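Local coordinates for protein geranyltranstransferase (Methylococcus capsulatus, PDB 3TS7) that probably catalyses the chain-elongating prenyl transfers that build farnesyl diphosphate, a magnesium-dependent step of isoprenoid synthesis, at residues Ala26-Ala31 with Ala41-Val46; Glu80-Tyr85 with Ala125-Val130; Gln164-Ala169 with Glu181-Arg186; Phe225-Asp230 with Pro254-Leu259. All blocks are in the same frame, centred on the assembly; numbering follows the deposited sequence.

Contact 1 (Ala26-Ala31 with Ala41-Val46); sequences ARLPAA and AMRYSV
Leu28, the first residue beyond helix 5-27 to touch helix 36-46, spreads its branched end over Met42 and Val46. Its CD1 lies 3.8 Å from Val46 CG1, while CD2 sits more loosely at 4.4 Å from Met42 CB. Leucine suits the place because its forked tip can serve two neighbours at once, and Leu126 and Phe81 of the core close in on the same side chain. Its CB rests over one face of the Arg43 guanidinium, and its backbone takes part as well: Leu28 O accepts a bond of 2.9 Å from Arg43 NH1, which approaches from above the carbonyl plane. Pro29, whose ring favours the extended backbone of this linker, offers the next carbonyl. Arg43 NE donates to Pro29 O over 3.0 Å, nearly straight at 164°, with the oxygen close to the guanidinium plane. Farther on, the small methyl of Ala31 lies beside the arginine stem, CB of Ala31 being 4.2 Å from Arg43 CD. An extended run from CG to NE carries the Arg43 head across the gap between helix and linker, and its NH2 forms a salt bridge with Asp25 in the last turn of helix 5-27. One arginine thus ties a helix end and two successive linker carbonyls to the following helix, a helix-linker-helix connection at the start of the all-alpha isoprenoid synthase fold.

Contact 2 (Glu80-Tyr85 with Ala125-Val130); sequences EFIHVY and ALAFHV. With PO4 (phosphate ion), chain F.
The Phe81 ring receives Leu126 on one face and Val130 at its rim. Leu126 CD2 stands 4.2 Å from the ring centroid of Phe81 and 26° off the normal, a CH-pi contact, whereas Val130 CG2 approaches the edge atom Phe81 CE2 at 4.0 Å. The second flat group, the imidazole of His83, is met edge-on by the phosphate: NE2 of His83 donates to O1 at 2.7 Å and, weakly, to O4. Lys51 holds the same ion. In relatives a lysine and a histidine or glutamine in these places help to bind the diphosphate of isopentenyl diphosphate, so the ion, probably from the crystallisation liquor, may mark that pocket. Close by, Glu80 forms a salt bridge with Arg52.

The two segments belong to neighbouring helices of the isoprenoid synthase bundle; the axes of these short segments approach to 8.7 Å and run antiparallel (176°). Ala127 allows this closeness: its methyl lies between Phe81 and Ile82, with CB of Ala127 3.7 Å from Ile82 CD1. Phe81 turns its CG beside its own backbone N (chi1 -77°), which swings the ring toward Leu126. Were Phe81 cut back to an alanine, a gap is likely to open between the helices, leaving Leu126 and Val130 without their aromatic partner. Beyond Ile82, whose CD1 approaches Phe128 CE1 at 4.4 Å, the ring of Phe128 stacks on Phe128 of the second subunit.

Contact 3 (Gln164-Ala169 with Glu181-Arg186); sequences QAIDLA and ENMHIR
Met183 runs past Ile166 and ends against Asp167, and its flexible, unbranched chain lets each atom find a different neighbour. Its CB lies beside the CG2 methyl of Ile166; the next atom, CG, is pressed against that same methyl, Met183 CG to Ile166 CG2 being 3.5 Å, tighter than an ordinary carbon contact. The two side chains slide past each other in opposite directions. From there an unusual second torsion (chi2 -129°, away from a staggered position) bends the chain aside, bringing SD to 3.8 Å from Asp167 OD1. The terminal CE settles 3.7 Å from Asp167 CG, and also lies over the rim of one face of the His184 ring in its own helix. Asp167 has a further partner in Lys253, a long and weak ion pair.

Ile166 has a second branch for the other side of the contact. Its CD1 touches the aliphatic part of Arg186, 3.7 Å from CD, and meets Asn182 ND2 at 4.0 Å. Those two polar residues are tied together one helical turn apart: Arg186 NE donates to Asn182 OD1 at 2.9 Å and 160°, the oxygen lying in the guanidinium plane, which holds the arginine stem beside the isoleucine. Met34 of the second subunit packs on Ile166, Asn182 and Arg186 alike. The axes of the short segments pass 8.9 Å apart at a signed crossing angle of -142°, an inclined, roughly antiparallel helix pair within the all-alpha isoprenoid synthase bundle, bordering its dimer interface.

Contact 4 (Phe225-Asp230 with Pro254-Leu259); sequences FQIQDD and PNYPAL
Ile227 and Tyr256 make the tight half of this contact. Ile227 CG1 lies over the middle of the phenol ring, 3.4 Å from the centroid of Tyr256 and only 3° off its normal, a textbook CH-pi contact. A flat, wide ring suits the slender isoleucine branch, and the two side chains cross at about a right angle. Nearby, CD of Pro257 packs on CB of Asp230 at 3.6 Å; proline fits here in the first turn of a helix, where a backbone N-H is not needed by the helix itself. Without the ring, as with a serine here in place of Tyr256, Ile227 CG1 is likely to lose the surface it packs on, weakening the hold of helix 256-260 on helix 208-237.

The other half is polar and more open. Asp230 OD2 accepts from Tyr256 N, a bond of 3.1 Å and 164° that reaches it on the anti side, and the same oxygen lies at the tyrosine ring edge, 3.2 Å from CD2. A water also donates to Asp230 OD2, though at a doubtfully short distance, and more weakly, at 3.4 Å, to Pro254 O. Asn255 is the N-cap of the short helix: its OD1 accepts from Ala258 N at 3.0 Å, while its ND2 bonds to Lys253 O.

Asp230, with Asp229, opens the second aspartate-rich motif of the family, which in relatives binds magnesium and diphosphate. The bond from Tyr256 N probably limits the rotation of the Asp230 carboxylate and so helps to orient one aspartate of that motif.

Overall arrangement
The four contacts form two neighbouring pairs. Contacts 1 and 2 touch, Leu28 CD2 lying 3.7 Å from Phe81 CE1, so the linker after the first helix is plugged into the helical core. Contacts 3 and 4 touch as well: His184 CD2 of the one lies 3.4 Å from Tyr256 OH of the other. Contacts 1 and 4 are on opposite sides of the chain's centre, their centres 34 Å apart. The phosphate-binding His83 ring of contact 2 and the Phe225 ring of contact 4, one turn before the second aspartate-rich motif, come to about 8 Å between nearest atoms, consistent with both regions bordering one active-site cleft. Contacts 1, 2 and 3 all reach the second subunit; contact 4 does not.

Contact 1 (Ala26-Ala31 with Ala41-Val46)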
# COMPACT_ATOMS: atom_id res chain seq x y z
N ALA B 26 -12.95 0.51 14.45
CA ALA B 26 -13.08 -0.95 14.46
C ALA B 26 -12.03 -1.66 13.59
O ALA B 26 -11.70 -2.82 13.86
CB ALA B 26 -14.50 -1.38 14.07
N ARG B 27 -11.49 -0.98 12.58
CA ARG B 27 -10.49 -1.58 11.68
C ARG B 27 -9.06 -1.13 11.98
O ARG B 27 -8.11 -1.60 11.34
CB ARG B 27 -10.85 -1.33 10.21
CG ARG B 27 -12.00 -2.20 9.70
CD ARG B 27 -12.77 -1.57 8.54
NE ARG B 27 -13.92 -2.38 8.17
CZ ARG B 27 -15.13 -2.29 8.74
NH1 ARG B 27 -15.36 -1.40 9.69
NH2 ARG B 27 -16.11 -3.09 8.35
N LEU B 28 -8.88 -0.22 12.93
CA LEU B 28 -7.54 0.21 13.28
C LEU B 28 -7.03 -0.60 14.48
O LEU B 28 -7.76 -0.75 15.46
CB LEU B 28 -7.49 1.70 13.58
CG LEU B 28 -7.49 2.65 12.36
CD1 LEU B 28 -7.75 4.07 12.82
CD2 LEU B 28 -6.19 2.55 11.58
N PRO B 29 -5.78 -1.11 14.40
CA PRO B 29 -5.23 -1.89 15.52
C PRO B 29 -5.14 -1.03 16.79
O PRO B 29 -4.80 0.15 16.70
CB PRO B 29 -3.83 -2.28 15.03
CG PRO B 29 -3.86 -2.08 13.53
CD PRO B 29 -4.81 -0.94 13.31
N ALA B 30 -5.45 -1.63 17.94
CA ALA B 30 -5.59 -0.94 19.22
C ALA B 30 -4.38 -0.12 19.67
O ALA B 30 -3.23 -0.50 19.44
CB ALA B 30 -5.96 -1.92 20.31
N ALA B 31 -4.67 0.99 20.34
CA ALA B 31 -3.69 1.96 20.83
C ALA B 31 -2.79 1.38 21.94
O ALA B 31 -1.66 1.84 22.14
CB ALA B 31 -4.40 3.21 21.34
N ALA B 41 -0.08 6.46 16.15
CA ALA B 41 0.22 7.43 15.10
C ALA B 41 -0.77 7.30 13.93
O ALA B 41 -1.21 8.31 13.39
CB ALA B 41 1.65 7.26 14.60
N MET B 42 -1.09 6.06 13.57
CA MET B 42 -2.12 5.76 12.57
C MET B 42 -3.49 6.28 13.01
O MET B 42 -4.19 6.92 12.24
CB MET B 42 -2.21 4.26 12.32
CG MET B 42 -0.94 3.64 11.86
SD MET B 42 -1.11 1.84 11.87
CE MET B 42 -1.33 1.64 10.16
N ARG B 43 -3.84 5.99 14.26
CA ARG B 43 -5.08 6.47 14.87
C ARG B 43 -5.16 7.99 15.01
O ARG B 43 -6.24 8.56 14.89
CB ARG B 43 -5.30 5.83 16.24
CG ARG B 43 -5.81 4.41 16.13
CD ARG B 43 -5.82 3.68 17.46
NE ARG B 43 -6.64 2.49 17.31
CZ ARG B 43 -7.95 2.45 17.53
NH1 ARG B 43 -8.62 1.33 17.35
NH2 ARG B 43 -8.58 3.55 17.93
N TYR B 44 -4.02 8.63 15.27
CA TYR B 44 -3.94 10.09 15.44
C TYR B 44 -4.26 10.78 14.12
O TYR B 44 -4.92 11.82 14.10
CB TYR B 44 -2.54 10.48 15.90
CG TYR B 44 -2.25 11.95 15.98
CD1 TYR B 44 -2.44 12.65 17.17
CD2 TYR B 44 -1.72 12.64 14.88
CE1 TYR B 44 -2.14 14.01 17.27
CE2 TYR B 44 -1.43 13.99 14.96
CZ TYR B 44 -1.64 14.67 16.15
OH TYR B 44 -1.34 16.01 16.23
N SER B 45 -3.78 10.19 13.03
CA SER B 45 -4.00 10.71 11.70
C SER B 45 -5.37 10.35 11.11
O SER B 45 -5.95 11.16 10.39
CB SER B 45 -2.88 10.25 10.78
OG SER B 45 -1.65 10.82 11.20
N VAL B 46 -5.89 9.17 11.42
CA VAL B 46 -7.15 8.73 10.82
C VAL B 46 -8.39 9.22 11.56
O VAL B 46 -9.37 9.63 10.94
CB VAL B 46 -7.20 7.19 10.65
CG1 VAL B 46 -8.59 6.71 10.23
CG2 VAL B 46 -6.20 6.77 9.64

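Contact 2 (Glu80-Tyr85 with Ala125-Val130)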
# COMPACT_ATOMS: atom_id res chain seq x y z
N GLU B 80 -10.56 5.65 2.62
CA GLU B 80 -10.15 6.66 3.59
C GLU B 80 -8.75 6.40 4.17
O GLU B 80 -8.00 7.36 4.42
CB GLU B 80 -11.17 6.80 4.72
CG GLU B 80 -10.93 7.95 5.69
CD GLU B 80 -11.12 9.34 5.06
OE1 GLU B 80 -11.07 10.34 5.80
OE2 GLU B 80 -11.31 9.43 3.84
N PHE B 81 -8.41 5.12 4.37
CA PHE B 81 -7.06 4.73 4.80
C PHE B 81 -6.03 5.19 3.77
O PHE B 81 -5.01 5.78 4.14
CB PHE B 81 -6.94 3.20 5.00
CG PHE B 81 -7.57 2.68 6.29
CD1 PHE B 81 -7.79 3.52 7.38
CD2 PHE B 81 -7.87 1.33 6.43
CE1 PHE B 81 -8.34 3.02 8.59
CE2 PHE B 81 -8.43 0.82 7.63
CZ PHE B 81 -8.67 1.67 8.70
N ILE B 82 -6.31 4.94 2.49
CA ILE B 82 -5.43 5.35 1.40
C ILE B 82 -5.26 6.86 1.41
O ILE B 82 -4.13 7.34 1.41
CB ILE B 82 -5.92 4.87 0.00
CG1 ILE B 82 -5.87 3.34 -0.11
CG2 ILE B 82 -5.05 5.44 -1.11
CD1 ILE B 82 -4.46 2.73 -0.08
N HIS B 83 -6.38 7.58 1.47
CA HIS B 83 -6.37 9.06 1.52
C HIS B 83 -5.48 9.57 2.66
O HIS B 83 -4.59 10.39 2.43
CB HIS B 83 -7.80 9.60 1.65
CG HIS B 83 -7.88 11.07 1.95
ND1 HIS B 83 -7.40 12.02 1.08
CD2 HIS B 83 -8.35 11.74 3.02
CE1 HIS B 83 -7.56 13.22 1.61
NE2 HIS B 83 -8.15 13.08 2.79
N VAL B 84 -5.70 9.05 3.87
CA VAL B 84 -4.90 9.47 5.04
C VAL B 84 -3.41 9.13 4.90
O VAL B 84 -2.56 9.97 5.17
CB VAL B 84 -5.49 8.95 6.38
CG1 VAL B 84 -4.54 9.26 7.57
CG2 VAL B 84 -6.86 9.60 6.64
N TYR B 85 -3.10 7.92 4.43
CA TYR B 85 -1.71 7.56 4.19
C TYR B 85 -1.03 8.59 3.25
O TYR B 85 0.07 9.05 3.57
CB TYR B 85 -1.55 6.08 3.73
CG TYR B 85 -0.84 5.92 2.43
CD1 TYR B 85 0.52 6.20 2.29
CD2 TYR B 85 -1.55 5.50 1.30
CE1 TYR B 85 1.15 6.08 1.06
CE2 TYR B 85 -0.94 5.38 0.09
CZ TYR B 85 0.40 5.69 -0.04
OH TYR B 85 0.99 5.57 -1.26
N ALA B 125 -1.12 -0.79 3.41
CA ALA B 125 -1.28 -2.24 3.51
C ALA B 125 -2.63 -2.67 4.15
O ALA B 125 -3.25 -3.63 3.71
CB ALA B 125 -0.09 -2.85 4.26
N LEU B 126 -3.04 -1.94 5.18
CA LEU B 126 -4.29 -2.16 5.90
C LEU B 126 -5.52 -1.93 5.02
O LEU B 126 -6.52 -2.63 5.15
CB LEU B 126 -4.35 -1.18 7.05
CG LEU B 126 -5.34 -1.38 8.21
CD1 LEU B 126 -5.12 -2.73 8.94
CD2 LEU B 126 -5.13 -0.23 9.17
N ALA B 127 -5.46 -0.93 4.12
CA ALA B 127 -6.53 -0.72 3.17
C ALA B 127 -6.79 -1.98 2.36
O ALA B 127 -7.94 -2.39 2.21
CB ALA B 127 -6.23 0.45 2.24
N PHE B 128 -5.71 -2.59 1.88
CA PHE B 128 -5.83 -3.77 1.07
C PHE B 128 -6.22 -5.01 1.90
O PHE B 128 -6.88 -5.92 1.38
CB PHE B 128 -4.52 -4.01 0.33
CG PHE B 128 -4.29 -3.06 -0.80
CD1 PHE B 128 -3.33 -2.05 -0.69
CD2 PHE B 128 -5.04 -3.16 -1.97
CE1 PHE B 128 -3.11 -1.17 -1.74
CE2 PHE B 128 -4.83 -2.28 -3.02
CZ PHE B 128 -3.87 -1.28 -2.91
N HIS B 129 -5.78 -5.04 3.16
CA HIS B 129 -6.19 -6.10 4.12
C HIS B 129 -7.70 -6.05 4.36
O HIS B 129 -8.37 -7.10 4.34
CB HIS B 129 -5.39 -6.00 5.43
CG HIS B 129 -5.99 -6.74 6.60
ND1 HIS B 129 -6.08 -8.12 6.65
CD2 HIS B 129 -6.51 -6.28 7.77
CE1 HIS B 129 -6.63 -8.47 7.80
NE2 HIS B 129 -6.91 -7.38 8.49
N VAL B 130 -8.23 -4.83 4.54
CA VAL B 130 -9.69 -4.63 4.68
C VAL B 130 -10.45 -5.19 3.45
O VAL B 130 -11.35 -6.02 3.61
CB VAL B 130 -10.08 -3.16 5.00
CG1 VAL B 130 -11.60 -2.94 4.93
CG2 VAL B 130 -9.61 -2.78 6.38
P PO4 F . -9.58 15.61 4.92
O1 PO4 F . -9.81 14.13 4.70
O2 PO4 F . -10.63 16.40 4.17
O3 PO4 F . -9.72 15.92 6.39
O4 PO4 F . -8.20 15.97 4.45

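Contact 3 (Gln164-Ala169 with Glu181-Arg186)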
# COMPACT_ATOMS: atom_id res chain seq x y z
N GLN B 164 1.18 12.73 -7.63
CA GLN B 164 1.99 13.51 -6.71
C GLN B 164 3.38 13.76 -7.31
O GLN B 164 3.90 14.87 -7.21
CB GLN B 164 2.04 12.88 -5.31
CG GLN B 164 3.03 13.53 -4.32
CD GLN B 164 2.73 14.98 -3.92
OE1 GLN B 164 1.86 15.64 -4.48
NE2 GLN B 164 3.47 15.47 -2.93
N ALA B 165 3.94 12.74 -7.97
CA ALA B 165 5.21 12.87 -8.71
C ALA B 165 5.13 13.92 -9.82
O ALA B 165 6.05 14.72 -9.98
CB ALA B 165 5.65 11.53 -9.29
N ILE B 166 4.03 13.92 -10.58
CA ILE B 166 3.81 14.93 -11.63
C ILE B 166 3.70 16.34 -11.03
O ILE B 166 4.29 17.29 -11.54
CB ILE B 166 2.62 14.55 -12.53
CG1 ILE B 166 2.96 13.26 -13.29
CG2 ILE B 166 2.29 15.68 -13.54
CD1 ILE B 166 1.76 12.64 -13.97
N ASP B 167 2.98 16.44 -9.91
CA ASP B 167 2.83 17.69 -9.17
C ASP B 167 4.17 18.29 -8.67
O ASP B 167 4.38 19.51 -8.75
CB ASP B 167 1.88 17.45 -7.99
CG ASP B 167 1.29 18.73 -7.44
OD1 ASP B 167 1.57 19.83 -7.95
OD2 ASP B 167 0.51 18.63 -6.47
N LEU B 168 5.05 17.44 -8.16
CA LEU B 168 6.38 17.88 -7.73
C LEU B 168 7.27 18.30 -8.90
O LEU B 168 7.98 19.29 -8.81
CB LEU B 168 7.08 16.80 -6.89
CG LEU B 168 6.42 16.53 -5.52
CD1 LEU B 168 7.16 15.43 -4.78
CD2 LEU B 168 6.33 17.81 -4.68
N ALA B 169 7.19 17.56 -10.01
CA ALA B 169 7.99 17.82 -11.21
C ALA B 169 7.56 19.07 -12.00
O ALA B 169 8.20 19.44 -13.00
CB ALA B 169 8.00 16.58 -12.12
N GLU B 181 -5.01 19.38 -16.04
CA GLU B 181 -6.11 18.48 -15.78
C GLU B 181 -5.60 17.05 -15.49
O GLU B 181 -5.98 16.46 -14.48
CB GLU B 181 -7.16 18.52 -16.91
CG GLU B 181 -8.01 19.83 -16.87
CD GLU B 181 -9.17 19.89 -17.87
OE1 GLU B 181 -9.52 18.87 -18.48
OE2 GLU B 181 -9.75 20.98 -18.05
N ASN B 182 -4.68 16.55 -16.33
CA ASN B 182 -4.13 15.19 -16.21
C ASN B 182 -3.48 14.89 -14.85
O ASN B 182 -3.64 13.81 -14.29
CB ASN B 182 -3.11 14.90 -17.32
CG ASN B 182 -2.32 13.62 -17.08
OD1 ASN B 182 -2.82 12.52 -17.31
ND2 ASN B 182 -1.08 13.75 -16.61
N MET B 183 -2.73 15.87 -14.38
CA MET B 183 -2.12 15.84 -13.08
C MET B 183 -3.17 15.71 -11.97
O MET B 183 -3.03 14.88 -11.07
CB MET B 183 -1.36 17.13 -12.90
CG MET B 183 -0.38 17.11 -11.80
SD MET B 183 -0.67 18.52 -10.79
CE MET B 183 -1.55 17.69 -9.52
N HIS B 184 -4.20 16.55 -12.03
CA HIS B 184 -5.26 16.52 -11.02
C HIS B 184 -6.11 15.24 -11.05
O HIS B 184 -6.51 14.74 -9.99
CB HIS B 184 -6.17 17.75 -11.12
CG HIS B 184 -5.59 18.98 -10.50
ND1 HIS B 184 -5.21 19.04 -9.18
CD2 HIS B 184 -5.34 20.21 -11.02
CE1 HIS B 184 -4.75 20.25 -8.90
NE2 HIS B 184 -4.82 20.98 -10.01
N ILE B 185 -6.36 14.74 -12.26
CA ILE B 185 -7.08 13.48 -12.52
C ILE B 185 -6.33 12.31 -11.87
O ILE B 185 -6.94 11.44 -11.23
CB ILE B 185 -7.29 13.27 -14.04
CG1 ILE B 185 -8.41 14.17 -14.56
CG2 ILE B 185 -7.68 11.82 -14.40
CD1 ILE B 185 -8.37 14.43 -16.09
N ARG B 186 -5.00 12.31 -11.99
CA ARG B 186 -4.21 11.25 -11.39
C ARG B 186 -4.06 11.42 -9.87
O ARG B 186 -4.37 10.47 -9.12
CB ARG B 186 -2.84 11.13 -12.08
CG ARG B 186 -2.89 10.61 -13.50
CD ARG B 186 -1.63 11.09 -14.23
NE ARG B 186 -1.49 10.57 -15.58
CZ ARG B 186 -0.80 9.47 -15.90
NH1 ARG B 186 -0.17 8.76 -14.96
NH2 ARG B 186 -0.75 9.09 -17.17

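Contact 4 (Phe225-Asp230 with Pro254-Leu259)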
# COMPACT_ATOMS: atom_id res chain seq x y z
N PHE B 225 -13.95 20.58 -8.21
CA PHE B 225 -13.67 21.12 -6.87
C PHE B 225 -12.26 21.70 -6.70
O PHE B 225 -12.03 22.67 -5.95
CB PHE B 225 -14.07 20.14 -5.73
CG PHE B 225 -12.94 19.29 -5.19
CD1 PHE B 225 -12.16 19.74 -4.13
CD2 PHE B 225 -12.69 18.03 -5.71
CE1 PHE B 225 -11.11 18.96 -3.61
CE2 PHE B 225 -11.64 17.24 -5.19
CZ PHE B 225 -10.86 17.70 -4.15
N GLN B 226 -11.31 21.11 -7.41
CA GLN B 226 -9.96 21.64 -7.39
C GLN B 226 -9.83 22.93 -8.21
O GLN B 226 -9.08 23.81 -7.82
CB GLN B 226 -8.97 20.59 -7.80
CG GLN B 226 -8.81 19.53 -6.73
CD GLN B 226 -7.78 18.53 -7.11
OE1 GLN B 226 -7.88 17.88 -8.15
NE2 GLN B 226 -6.78 18.38 -6.27
N ILE B 227 -10.59 23.05 -9.30
CA ILE B 227 -10.70 24.32 -10.02
C ILE B 227 -11.22 25.37 -9.04
O ILE B 227 -10.65 26.45 -8.91
CB ILE B 227 -11.61 24.24 -11.26
CG1 ILE B 227 -11.04 23.29 -12.31
CG2 ILE B 227 -11.77 25.65 -11.89
CD1 ILE B 227 -12.02 22.91 -13.42
N GLN B 228 -12.28 25.02 -8.30
CA GLN B 228 -12.84 25.92 -7.28
C GLN B 228 -11.89 26.25 -6.11
O GLN B 228 -11.90 27.39 -5.61
CB GLN B 228 -14.22 25.44 -6.80
CG GLN B 228 -14.97 26.43 -5.89
CD GLN B 228 -15.44 27.69 -6.61
OE1 GLN B 228 -15.63 27.70 -7.83
NE2 GLN B 228 -15.63 28.77 -5.85
N ASP B 229 -11.08 25.28 -5.68
CA ASP B 229 -10.00 25.55 -4.73
C ASP B 229 -9.08 26.67 -5.23
O ASP B 229 -8.73 27.57 -4.47
CB ASP B 229 -9.15 24.29 -4.46
CG ASP B 229 -9.79 23.35 -3.44
OD1 ASP B 229 -9.30 22.20 -3.32
OD2 ASP B 229 -10.76 23.75 -2.76
N ASP B 230 -8.70 26.59 -6.50
CA ASP B 230 -7.84 27.61 -7.10
C ASP B 230 -8.51 28.98 -7.16
O ASP B 230 -7.88 29.99 -6.86
CB ASP B 230 -7.38 27.18 -8.49
CG ASP B 230 -6.33 26.09 -8.44
OD1 ASP B 230 -5.99 25.66 -7.32
OD2 ASP B 230 -5.86 25.65 -9.51
N PRO B 254 1.46 25.79 -11.15
CA PRO B 254 0.40 26.03 -12.13
C PRO B 254 -1.01 25.89 -11.53
O PRO B 254 -1.26 25.00 -10.72
CB PRO B 254 0.65 24.98 -13.22
CG PRO B 254 1.47 23.92 -12.56
CD PRO B 254 2.24 24.57 -11.46
N ASN B 255 -1.89 26.81 -11.90
CA ASN B 255 -3.26 26.81 -11.40
C ASN B 255 -4.21 27.23 -12.51
O ASN B 255 -3.78 27.73 -13.57
CB ASN B 255 -3.42 27.70 -10.15
CG ASN B 255 -3.02 29.15 -10.40
OD1 ASN B 255 -3.85 29.99 -10.70
ND2 ASN B 255 -1.73 29.43 -10.28
N TYR B 256 -5.50 27.01 -12.28
CA TYR B 256 -6.51 27.26 -13.29
C TYR B 256 -6.74 28.75 -13.63
O TYR B 256 -6.83 29.07 -14.82
CB TYR B 256 -7.83 26.55 -12.94
CG TYR B 256 -7.78 25.03 -13.06
CD1 TYR B 256 -8.03 24.41 -14.28
CD2 TYR B 256 -7.47 24.23 -11.94
CE1 TYR B 256 -7.98 23.01 -14.40
CE2 TYR B 256 -7.42 22.82 -12.05
CZ TYR B 256 -7.69 22.23 -13.29
OH TYR B 256 -7.67 20.85 -13.43
N PRO B 257 -6.86 29.64 -12.62
CA PRO B 257 -7.05 31.04 -13.03
C PRO B 257 -5.81 31.68 -13.68
O PRO B 257 -5.96 32.55 -14.52
CB PRO B 257 -7.39 31.76 -11.73
CG PRO B 257 -7.82 30.68 -10.78
CD PRO B 257 -6.99 29.51 -11.15
N ALA B 258 -4.61 31.25 -13.30
CA ALA B 258 -3.38 31.74 -13.96
C ALA B 258 -3.37 31.34 -15.43
O ALA B 258 -3.03 32.14 -16.29
CB ALA B 258 -2.12 31.25 -13.26
N LEU B 259 -3.77 30.11 -15.71
CA LEU B 259 -3.82 29.58 -17.05
C LEU B 259 -4.97 30.13 -17.91
O LEU B 259 -4.80 30.36 -19.12
CB LEU B 259 -3.97 28.07 -16.94
CG LEU B 259 -3.79 27.24 -18.19
CD1 LEU B 259 -2.43 27.55 -18.76
CD2 LEU B 259 -3.89 25.79 -17.78
O HOH W 1 -4.32 23.68 -9.99